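Local coordinates for protein ubiquitin-like-specific protease 2 (Saccharomyces cerevisiae, PDB 5LNB) that removes SUMO from modified proteins, acting as a cysteine protease of the peptidase C48 family, here represented by the piece that holds its catalytic domain, at residues Lys179-Leu182 with Ile183-Leu187; Ile70-Arg73 with Glu74-His77; Phe57-Phe60 with Tyr61-Ser65; Thr34-Asn37 with Gln38-Lys41. All blocks are in the same frame, centred on the assembly; numbering follows the deposited sequence.

Interaction 1. Residues Lys179-Leu182 with Ile183-Leu187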
loop_
_atom_site.group_PDB
_atom_site.type_symbol
_atom_site.label_atom_id
_atom_site.label_comp_id
_atom_site.label_asym_id
_atom_site.label_seq_id
_atom_site.Cartn_x
_atom_site.Cartn_y
_atom_site.Cartn_z
ATOM N N LYS A 179 -4.729 7.463 -14.003
ATOM C CA LYS A 179 -5.007 8.814 -14.482
ATOM C C LYS A 179 -6.452 8.937 -14.951
ATOM O O LYS A 179 -7.158 9.882 -14.586
ATOM C CB LYS A 179 -4.051 9.186 -15.609
ATOM C CG LYS A 179 -2.592 9.185 -15.236
ATOM C CD LYS A 179 -1.802 10.027 -16.222
ATOM C CE LYS A 179 -0.306 9.971 -15.945
ATOM N NZ LYS A 179 0.450 10.752 -16.998
ATOM N N GLU A 180 -6.912 7.986 -15.767
ATOM C CA GLU A 180 -8.270 8.077 -16.297
ATOM C C GLU A 180 -9.303 7.907 -15.192
ATOM O O GLU A 180 -10.343 8.580 -15.191
ATOM C CB GLU A 180 -8.469 7.041 -17.405
ATOM C CG GLU A 180 -7.540 7.247 -18.616
ATOM C CD GLU A 180 -7.859 8.512 -19.435
ATOM O OE1 GLU A 180 -9.027 8.968 -19.443
ATOM O OE2 GLU A 180 -6.931 9.049 -20.083
ATOM N N PHE A 181 -9.026 7.018 -14.235
ATOM C CA PHE A 181 -9.888 6.880 -13.068
ATOM C C PHE A 181 -10.068 8.217 -12.360
ATOM O O PHE A 181 -11.190 8.611 -12.024
ATOM C CB PHE A 181 -9.302 5.849 -12.103
ATOM C CG PHE A 181 -9.929 5.890 -10.747
ATOM C CD1 PHE A 181 -11.172 5.304 -10.528
ATOM C CD2 PHE A 181 -9.304 6.550 -9.700
ATOM C CE1 PHE A 181 -11.763 5.348 -9.283
ATOM C CE2 PHE A 181 -9.889 6.600 -8.448
ATOM C CZ PHE A 181 -11.128 5.999 -8.236
ATOM N N LEU A 182 -8.963 8.931 -12.124
ATOM C CA LEU A 182 -9.043 10.193 -11.395
ATOM C C LEU A 182 -9.860 11.217 -12.161
ATOM O O LEU A 182 -10.593 12.011 -11.563
ATOM C CB LEU A 182 -7.644 10.741 -11.126
ATOM C CG LEU A 182 -6.818 9.920 -10.151
ATOM C CD1 LEU A 182 -5.379 10.444 -10.104
ATOM C CD2 LEU A 182 -7.504 9.931 -8.760
ATOM N N ILE A 183 -9.733 11.224 -13.484
ATOM C CA ILE A 183 -10.465 12.186 -14.293
ATOM C C ILE A 183 -11.958 11.908 -14.214
ATOM O O ILE A 183 -12.768 12.821 -14.022
ATOM C CB ILE A 183 -9.956 12.151 -15.743
ATOM C CG1 ILE A 183 -8.531 12.701 -15.803
ATOM C CG2 ILE A 183 -10.874 12.946 -16.653
ATOM C CD1 ILE A 183 -7.907 12.626 -17.185
ATOM N N SER A 184 -12.339 10.637 -14.355
ATOM C CA SER A 184 -13.744 10.261 -14.262
ATOM C C SER A 184 -14.270 10.486 -12.854
ATOM O O SER A 184 -15.374 11.015 -12.666
ATOM C CB SER A 184 -13.920 8.803 -14.674
ATOM O OG SER A 184 -13.498 8.612 -16.011
ATOM N N TYR A 185 -13.489 10.079 -11.850
ATOM C CA TYR A 185 -13.875 10.306 -10.464
ATOM C C TYR A 185 -14.162 11.779 -10.211
ATOM O O TYR A 185 -15.187 12.134 -9.622
ATOM C CB TYR A 185 -12.773 9.801 -9.530
ATOM C CG TYR A 185 -13.169 9.780 -8.077
ATOM C CD1 TYR A 185 -12.994 10.906 -7.277
ATOM C CD2 TYR A 185 -13.733 8.638 -7.503
ATOM C CE1 TYR A 185 -13.360 10.896 -5.942
ATOM C CE2 TYR A 185 -14.094 8.614 -6.156
ATOM C CZ TYR A 185 -13.911 9.751 -5.384
ATOM O OH TYR A 185 -14.265 9.762 -4.052
ATOM N N ALA A 186 -13.252 12.653 -10.649
ATOM C CA ALA A 186 -13.429 14.089 -10.455
ATOM C C ALA A 186 -14.740 14.575 -11.061
ATOM O O ALA A 186 -15.459 15.381 -10.453
ATOM C CB ALA A 186 -12.247 14.840 -11.071
ATOM N N LEU A 187 -15.054 14.119 -12.274
ATOM C CA LEU A 187 -16.281 14.551 -12.928
ATOM C C LEU A 187 -17.501 13.998 -12.205
ATOM O O LEU A 187 -18.486 14.714 -11.994
ATOM C CB LEU A 187 -16.268 14.113 -14.393
ATOM C CG LEU A 187 -17.477 14.577 -15.207
ATOM C CD1 LEU A 187 -17.499 16.093 -15.342
ATOM C CD2 LEU A 187 -17.504 13.935 -16.587
HETATM O O HOH W 1 -11.378 9.366 -17.814
#
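Phe181 and Tyr185 sit one helical turn apart and lie side by side, both rings leaving the helix in the same direction. In both, CG stands anti to the backbone N (chi1 166° and -170°), which sends the rings to the buried side. Their closest atoms are Phe181 CZ and Tyr185 CD2, at 3.8 Å. The ring planes are inclined at 41°, so the pair is oblique. Tyr185 CB lies over one face of the Phe181 ring. The backbone beneath is tight: Tyr185 N bonds to Phe181 O at 2.7 Å, and Ser184 N reaches Glu180 O at 3.0 Å.

The other flank is looser and wet. There a water is held three ways. It donates to Glu180 O and Glu180 OE1, each at 2.9 Å, and accepts from Ser184 OG at 2.9 Å. Glu180 also pairs through OE2 with Lys196, its stronger partner.

Helix 172-190 is the crossover of a beta-alpha-beta unit between strands 159-164 and 199-203. On its buried side Phe181 meets Phe83 edge-to-face, Tyr185 OH bonds to Thr105 and Leu107, and helix 94-98 packs against both rings.

Interaction 2. Residues Ile70-Arg73 with Glu74-His77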
loop_
_atom_site.group_PDB
_atom_site.type_symbol
_atom_site.label_atom_id
_atom_site.label_comp_id
_atom_site.label_asym_id
_atom_site.label_seq_id
_atom_site.Cartn_x
_atom_site.Cartn_y
_atom_site.Cartn_z
ATOM N N ILE A 70 1.296 10.648 13.426
ATOM C CA ILE A 70 2.132 11.085 12.316
ATOM C C ILE A 70 1.257 11.657 11.212
ATOM O O ILE A 70 1.612 12.643 10.556
ATOM C CB ILE A 70 2.999 9.919 11.814
ATOM C CG1 ILE A 70 3.955 9.459 12.913
ATOM C CG2 ILE A 70 3.759 10.323 10.552
ATOM C CD1 ILE A 70 4.763 8.240 12.533
ATOM N N ILE A 71 0.099 11.041 10.988
ATOM C CA ILE A 71 -0.916 11.541 10.074
ATOM C C ILE A 71 -2.258 11.467 10.792
ATOM O O ILE A 71 -2.402 10.803 11.819
ATOM C CB ILE A 71 -0.960 10.741 8.755
ATOM C CG1 ILE A 71 -1.300 9.273 9.048
ATOM C CG2 ILE A 71 0.381 10.846 8.024
ATOM C CD1 ILE A 71 -1.859 8.511 7.878
ATOM N N LYS A 72 -3.244 12.161 10.238
ATOM C CA LYS A 72 -4.618 12.062 10.704
ATOM C C LYS A 72 -5.370 11.066 9.834
ATOM O O LYS A 72 -5.069 10.901 8.648
ATOM C CB LYS A 72 -5.318 13.422 10.671
ATOM C CG LYS A 72 -4.565 14.539 11.382
ATOM C CD LYS A 72 -5.332 15.840 11.275
ATOM C CE LYS A 72 -4.512 17.027 11.754
ATOM N NZ LYS A 72 -3.499 17.461 10.746
ATOM N N ARG A 73 -6.343 10.388 10.444
ATOM C CA ARG A 73 -7.109 9.377 9.724
ATOM C C ARG A 73 -7.709 9.929 8.434
ATOM O O ARG A 73 -7.696 9.255 7.398
ATOM C CB ARG A 73 -8.215 8.819 10.624
ATOM C CG ARG A 73 -9.031 7.714 9.951
ATOM C CD ARG A 73 -9.966 6.998 10.912
ATOM N NE ARG A 73 -9.243 6.358 12.001
ATOM C CZ ARG A 73 -8.613 5.188 11.909
ATOM N NH1 ARG A 73 -8.600 4.522 10.760
ATOM N NH2 ARG A 73 -7.979 4.684 12.967
ATOM N N GLU A 74 -8.247 11.145 8.476
ATOM C CA GLU A 74 -8.934 11.703 7.320
ATOM C C GLU A 74 -7.996 12.099 6.183
ATOM O O GLU A 74 -8.493 12.471 5.117
ATOM C CB GLU A 74 -9.767 12.915 7.747
ATOM C CG GLU A 74 -8.972 14.000 8.462
ATOM C CD GLU A 74 -9.142 13.978 9.988
ATOM O OE1 GLU A 74 -9.058 12.884 10.616
ATOM O OE2 GLU A 74 -9.361 15.075 10.557
ATOM N N GLN A 75 -6.677 12.029 6.366
ATOM C CA GLN A 75 -5.730 12.417 5.326
ATOM C C GLN A 75 -5.360 11.285 4.372
ATOM O O GLN A 75 -4.756 11.559 3.326
ATOM C CB GLN A 75 -4.444 12.964 5.952
ATOM C CG GLN A 75 -4.643 14.205 6.801
ATOM C CD GLN A 75 -3.361 14.665 7.473
ATOM O OE1 GLN A 75 -2.476 13.859 7.782
ATOM N NE2 GLN A 75 -3.242 15.973 7.678
ATOM N N VAL A 76 -5.708 10.034 4.691
ATOM C CA VAL A 76 -5.218 8.868 3.962
ATOM C C VAL A 76 -6.396 7.990 3.562
ATOM O O VAL A 76 -7.302 7.750 4.366
ATOM C CB VAL A 76 -4.206 8.063 4.814
ATOM C CG1 VAL A 76 -4.869 7.559 6.090
ATOM C CG2 VAL A 76 -3.610 6.895 4.026
ATOM N N HIS A 77 -6.378 7.493 2.323
ATOM C CA HIS A 77 -7.286 6.442 1.875
ATOM C C HIS A 77 -6.467 5.284 1.314
ATOM O O HIS A 77 -5.696 5.465 0.363
ATOM C CB HIS A 77 -8.261 6.953 0.822
ATOM C CG HIS A 77 -9.401 6.015 0.565
ATOM N ND1 HIS A 77 -9.285 4.902 -0.238
ATOM C CD2 HIS A 77 -10.673 6.014 1.027
ATOM C CE1 HIS A 77 -10.441 4.263 -0.271
ATOM N NE2 HIS A 77 -11.298 4.916 0.490
#
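The Gln75 amide has Lys72 over one face: the backbone N, the methylenes and NZ of Lys72 all lie on the same side of it. Lys72 N donates to Gln75 OE1 at 3.1 Å, from above the amide plane and with a nearly straight N-H (173°). At the edge of the amide, by its oxygen, Ile71 CB lies 3.6 Å from Gln75 OE1. At the other end Lys72 NZ stands 3.4 Å from Gln75 NE2, but both are donors and no bond forms. The Glu74 carboxylate also has Lys72 over one face, with Lys72 CB 3.8 Å from Glu74 OE1. The two charges stay apart.

Below these groups the chain makes a short 3-10 turn. Gln75 N bonds to Lys72 O at 3.0 Å, and Val76 N makes a weak bond to Arg73 O. The turn ends the loop after helix 51-67 and leads straight into strand 76-78, an outermost strand of the mixed sheet. Replacing Gln75 by an alanine would probably leave Lys72 N without this acceptor and the start of the turn less firmly held.

On the inner side Ile71 CD1 packs on Val76 CG1 at 3.6 Å, the two side chains crossing at about a right angle. Phe227 of helix 215-228 touches both. Arg73 NH1 forms a salt bridge with Glu63 of helix 51-67.

Interaction 3. Residues Phe57-Phe60 with Tyr61-Ser65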
loop_
_atom_site.group_PDB
_atom_site.type_symbol
_atom_site.label_atom_id
_atom_site.label_comp_id
_atom_site.label_asym_id
_atom_site.label_seq_id
_atom_site.Cartn_x
_atom_site.Cartn_y
_atom_site.Cartn_z
ATOM N N PHE A 57 -0.838 -5.895 5.995
ATOM C CA PHE A 57 0.273 -5.106 6.512
ATOM C C PHE A 57 0.253 -3.658 6.040
ATOM O O PHE A 57 0.671 -2.769 6.789
ATOM C CB PHE A 57 1.591 -5.766 6.142
ATOM C CG PHE A 57 2.068 -6.737 7.164
ATOM C CD1 PHE A 57 2.346 -6.311 8.458
ATOM C CD2 PHE A 57 2.248 -8.074 6.845
ATOM C CE1 PHE A 57 2.799 -7.209 9.428
ATOM C CE2 PHE A 57 2.713 -8.974 7.809
ATOM C CZ PHE A 57 2.988 -8.537 9.096
ATOM N N THR A 58 -0.212 -3.377 4.822
ATOM C CA THR A 58 -0.363 -1.975 4.451
ATOM C C THR A 58 -1.347 -1.293 5.391
ATOM O O THR A 58 -1.082 -0.197 5.899
ATOM C CB THR A 58 -0.819 -1.837 2.993
ATOM O OG1 THR A 58 -2.109 -2.439 2.828
ATOM C CG2 THR A 58 0.179 -2.502 2.050
ATOM N N LYS A 59 -2.470 -1.954 5.667
ATOM C CA LYS A 59 -3.400 -1.473 6.679
ATOM C C LYS A 59 -2.718 -1.359 8.037
ATOM O O LYS A 59 -2.846 -0.342 8.728
ATOM C CB LYS A 59 -4.598 -2.414 6.752
ATOM C CG LYS A 59 -5.644 -2.026 7.767
ATOM C CD LYS A 59 -6.450 -0.848 7.280
ATOM C CE LYS A 59 -7.748 -0.687 8.093
ATOM N NZ LYS A 59 -8.305 0.690 7.977
ATOM N N PHE A 60 -1.979 -2.398 8.429
ATOM C CA PHE A 60 -1.351 -2.417 9.745
ATOM C C PHE A 60 -0.428 -1.212 9.943
ATOM O O PHE A 60 -0.523 -0.500 10.952
ATOM C CB PHE A 60 -0.597 -3.737 9.924
ATOM C CG PHE A 60 0.016 -3.900 11.281
ATOM C CD1 PHE A 60 -0.745 -4.345 12.354
ATOM C CD2 PHE A 60 1.352 -3.599 11.489
ATOM C CE1 PHE A 60 -0.183 -4.496 13.606
ATOM C CE2 PHE A 60 1.919 -3.748 12.743
ATOM C CZ PHE A 60 1.151 -4.200 13.805
ATOM N N TYR A 61 0.468 -0.953 8.984
ATOM C CA TYR A 61 1.450 0.108 9.178
ATOM C C TYR A 61 0.879 1.505 8.968
ATOM O O TYR A 61 1.432 2.472 9.506
ATOM C CB TYR A 61 2.658 -0.118 8.271
ATOM C CG TYR A 61 3.486 -1.284 8.750
ATOM C CD1 TYR A 61 4.012 -1.291 10.039
ATOM C CD2 TYR A 61 3.707 -2.395 7.940
ATOM C CE1 TYR A 61 4.747 -2.370 10.503
ATOM C CE2 TYR A 61 4.445 -3.476 8.396
ATOM C CZ TYR A 61 4.960 -3.456 9.671
ATOM O OH TYR A 61 5.699 -4.519 10.117
ATOM N N ILE A 62 -0.222 1.641 8.232
ATOM C CA ILE A 62 -0.847 2.955 8.136
ATOM C C ILE A 62 -1.621 3.277 9.406
ATOM O O ILE A 62 -1.612 4.417 9.882
ATOM C CB ILE A 62 -1.729 3.027 6.882
ATOM C CG1 ILE A 62 -0.834 3.045 5.636
ATOM C CG2 ILE A 62 -2.615 4.253 6.929
ATOM C CD1 ILE A 62 -1.599 3.044 4.336
ATOM N N GLU A 63 -2.274 2.274 9.991
ATOM C CA GLU A 63 -2.933 2.471 11.275
ATOM C C GLU A 63 -1.924 2.823 12.359
ATOM O O GLU A 63 -2.204 3.648 13.235
ATOM C CB GLU A 63 -3.717 1.216 11.647
ATOM C CG GLU A 63 -4.937 0.991 10.774
ATOM C CD GLU A 63 -6.082 1.947 11.115
ATOM O OE1 GLU A 63 -6.230 2.298 12.309
ATOM O OE2 GLU A 63 -6.831 2.348 10.188
ATOM N N SER A 64 -0.747 2.200 12.321
ATOM C CA SER A 64 0.301 2.560 13.268
ATOM C C SER A 64 0.673 4.023 13.121
ATOM O O SER A 64 0.835 4.738 14.119
ATOM C CB SER A 64 1.524 1.667 13.056
ATOM O OG SER A 64 2.667 2.198 13.700
ATOM N N SER A 65 0.792 4.489 11.874
ATOM C CA SER A 65 1.079 5.893 11.611
ATOM C C SER A 65 -0.023 6.791 12.156
ATOM O O SER A 65 0.252 7.875 12.689
ATOM C CB SER A 65 1.261 6.109 10.107
ATOM O OG SER A 65 1.383 7.480 9.798
#
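An aromatic cluster of Phe57, Phe60 and Tyr61 occupies one side of helix 51-67, with a lysine-glutamate salt bridge elsewhere on the same turns. Tyr61 is shared by both ring pairs. Phe60 turns its edge to the face of Tyr61 in a T-shaped stack, the planes at 83°. Phe60 CD2 lies 3.7 Å from Tyr61 CE1, nearer the rim of the tyrosine ring than its middle. Phe57 is different. Its ring runs nearly parallel to that of Tyr61, at 15°, but is slid so far that the two barely overlap. Phe57 CD1 and Tyr61 CE2 meet at 3.5 Å. With CG beside its own backbone N (chi1 -72°), the tyrosine ring folds back along the helix, and Tyr61 CD2 comes to 3.3 Å from Phe57 O. An alanine in place of Tyr61 would probably leave a gap beside the two phenylalanines and take from the edge of Phe60 the ring face it meets.

Lys59 and Glu63 run side by side, and Lys59 NZ bonds to Glu63 OE2 at 3.1 Å from above the carboxylate plane. Each charge has a stronger partner outside the pair: Asp29 for Lys59, Arg73 for Glu63. Opposite charges thus alternate from Asp29 through Lys59 and Glu63 to Arg73, which probably helps each keep its charge.

Helices 215-228 and 264-285 cover the cluster. Ile220 touches both Phe57 and Tyr61, as does Leu268, and Leu275 lies on Phe60. Thr58, Lys59 and Ile62 instead face strand 76-78, where all three touch Leu78.

Interaction 4. Residues Thr34-Asn37 with Gln38-Lys41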
loop_
_atom_site.group_PDB
_atom_site.type_symbol
_atom_site.label_atom_id
_atom_site.label_comp_id
_atom_site.label_asym_id
_atom_site.label_seq_id
_atom_site.Cartn_x
_atom_site.Cartn_y
_atom_site.Cartn_z
ATOM N N THR A 34 -8.737 -11.535 8.781
ATOM C CA THR A 34 -8.399 -12.903 9.145
ATOM C C THR A 34 -7.179 -13.339 8.351
ATOM O O THR A 34 -7.162 -13.222 7.120
ATOM C CB THR A 34 -9.568 -13.855 8.888
ATOM O OG1 THR A 34 -10.624 -13.584 9.824
ATOM C CG2 THR A 34 -9.118 -15.300 9.044
ATOM N N ILE A 35 -6.158 -13.821 9.051
ATOM C CA ILE A 35 -4.930 -14.301 8.427
ATOM C C ILE A 35 -4.819 -15.785 8.728
ATOM O O ILE A 35 -4.643 -16.171 9.892
ATOM C CB ILE A 35 -3.696 -13.546 8.934
ATOM C CG1 ILE A 35 -3.802 -12.057 8.589
ATOM C CG2 ILE A 35 -2.425 -14.196 8.394
ATOM C CD1 ILE A 35 -3.991 -11.792 7.119
ATOM N N THR A 36 -4.914 -16.617 7.691
ATOM C CA THR A 36 -4.834 -18.060 7.862
ATOM C C THR A 36 -3.402 -18.544 7.662
ATOM O O THR A 36 -2.518 -17.797 7.225
ATOM C CB THR A 36 -5.765 -18.790 6.890
ATOM O OG1 THR A 36 -5.264 -18.655 5.555
ATOM C CG2 THR A 36 -7.199 -18.252 6.970
ATOM N N ASN A 37 -3.180 -19.827 7.987
ATOM C CA ASN A 37 -1.869 -20.418 7.754
ATOM C C ASN A 37 -1.514 -20.392 6.274
ATOM O O ASN A 37 -0.358 -20.156 5.911
ATOM C CB ASN A 37 -1.821 -21.848 8.288
ATOM C CG ASN A 37 -0.456 -22.489 8.097
ATOM O OD1 ASN A 37 0.521 -22.063 8.706
ATOM N ND2 ASN A 37 -0.383 -23.507 7.244
ATOM N N GLN A 38 -2.502 -20.622 5.405
ATOM C CA GLN A 38 -2.267 -20.545 3.970
ATOM C C GLN A 38 -1.694 -19.187 3.566
ATOM O O GLN A 38 -0.893 -19.108 2.630
ATOM C CB GLN A 38 -3.573 -20.836 3.221
ATOM C CG GLN A 38 -3.405 -21.540 1.883
ATOM C CD GLN A 38 -2.816 -22.949 2.002
ATOM O OE1 GLN A 38 -2.249 -23.473 1.039
ATOM N NE2 GLN A 38 -2.953 -23.569 3.178
ATOM N N ASP A 39 -2.081 -18.109 4.263
ATOM C CA ASP A 39 -1.525 -16.784 3.983
ATOM C C ASP A 39 -0.163 -16.608 4.643
ATOM O O ASP A 39 0.794 -16.134 4.019
ATOM C CB ASP A 39 -2.479 -15.685 4.478
ATOM C CG ASP A 39 -3.895 -15.849 3.957
ATOM O OD1 ASP A 39 -4.058 -16.146 2.758
ATOM O OD2 ASP A 39 -4.850 -15.681 4.750
ATOM N N PHE A 40 -0.073 -16.985 5.917
ATOM C CA PHE A 40 1.144 -16.809 6.699
ATOM C C PHE A 40 2.338 -17.528 6.069
ATOM O O PHE A 40 3.476 -17.054 6.172
ATOM C CB PHE A 40 0.863 -17.307 8.125
ATOM C CG PHE A 40 2.060 -17.343 9.031
ATOM C CD1 PHE A 40 2.512 -16.190 9.657
ATOM C CD2 PHE A 40 2.708 -18.539 9.293
ATOM C CE1 PHE A 40 3.608 -16.226 10.504
ATOM C CE2 PHE A 40 3.798 -18.579 10.138
ATOM C CZ PHE A 40 4.247 -17.423 10.746
ATOM N N LYS A 41 2.106 -18.657 5.400
ATOM C CA LYS A 41 3.225 -19.480 4.955
ATOM C C LYS A 41 3.988 -18.861 3.788
ATOM O O LYS A 41 5.110 -19.298 3.502
ATOM C CB LYS A 41 2.734 -20.872 4.564
ATOM C CG LYS A 41 2.149 -20.940 3.170
ATOM C CD LYS A 41 1.444 -22.259 2.955
ATOM C CE LYS A 41 0.865 -22.346 1.559
ATOM N NZ LYS A 41 0.096 -23.609 1.377
#
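This is a helix N-cap, placed where strand 32-35 of the small two-stranded antiparallel sheet gives way to the short helix 37-40. Thr36 is the capping residue, and Asp39 is its partner three residues on. Asp39 OD2 takes the Thr36 N-H, with Thr36 N at 3.1 Å; the N-H reaches OD2 on its anti side, 31° out of the carboxylate plane. Thr36 OG1 also lies 3.1 Å from Asp39 OD2, a weak bond at most, since the hydroxyl proton has another acceptor within reach. The carboxylate comes back over the cap because Asp39 CG stands beside its backbone N (chi1 -53°).

The bond from Thr36 N to Asp39 is one half of the capping-box pattern, the residue three on accepting the N-H of the N-cap. At the first turn of a helix, the negative charge of Asp39 is probably favoured by the helix dipole. Asp39 OD1 also has a weak bond to Ser52.

Thr36 O receives two N-H groups. Phe40 N comes in the carbonyl plane at 2.9 Å, with a straight bond (167°), while Asp39 N is a weak second donor. One residue on, Lys41 N reaches Asn37 O at 2.9 Å. Beside this backbone, Ile35 CG2 packs loosely on Asp39 CB at 4.2 Å. Ile35 itself leans on Ile53 and Phe56 of helix 51-67. Phe40 points its ring to the buried side, where it stacks with Phe19.

Interactions 2 and 3 are the pair in direct touch. Arg73 NH1 meets Glu63 OE2 in a salt bridge at 2.9 Å, and Ile71 CG1 packs on Ser65 OG at 3.3 Å. Together they join the end of helix 51-67 to the start of strand 76-78. Interaction 4 precedes them in the chain. Its nearest atoms are about 7 Å from interaction 3. Interaction 1 lies on the far side of the chain, its centre about 35 Å from that of interaction 4 and on the opposite side of the chain's centre. It comes within about 7 Å of interaction 2 without touching. Interactions 1, 2 and 3 all belong to the Ulp1-type catalytic domain.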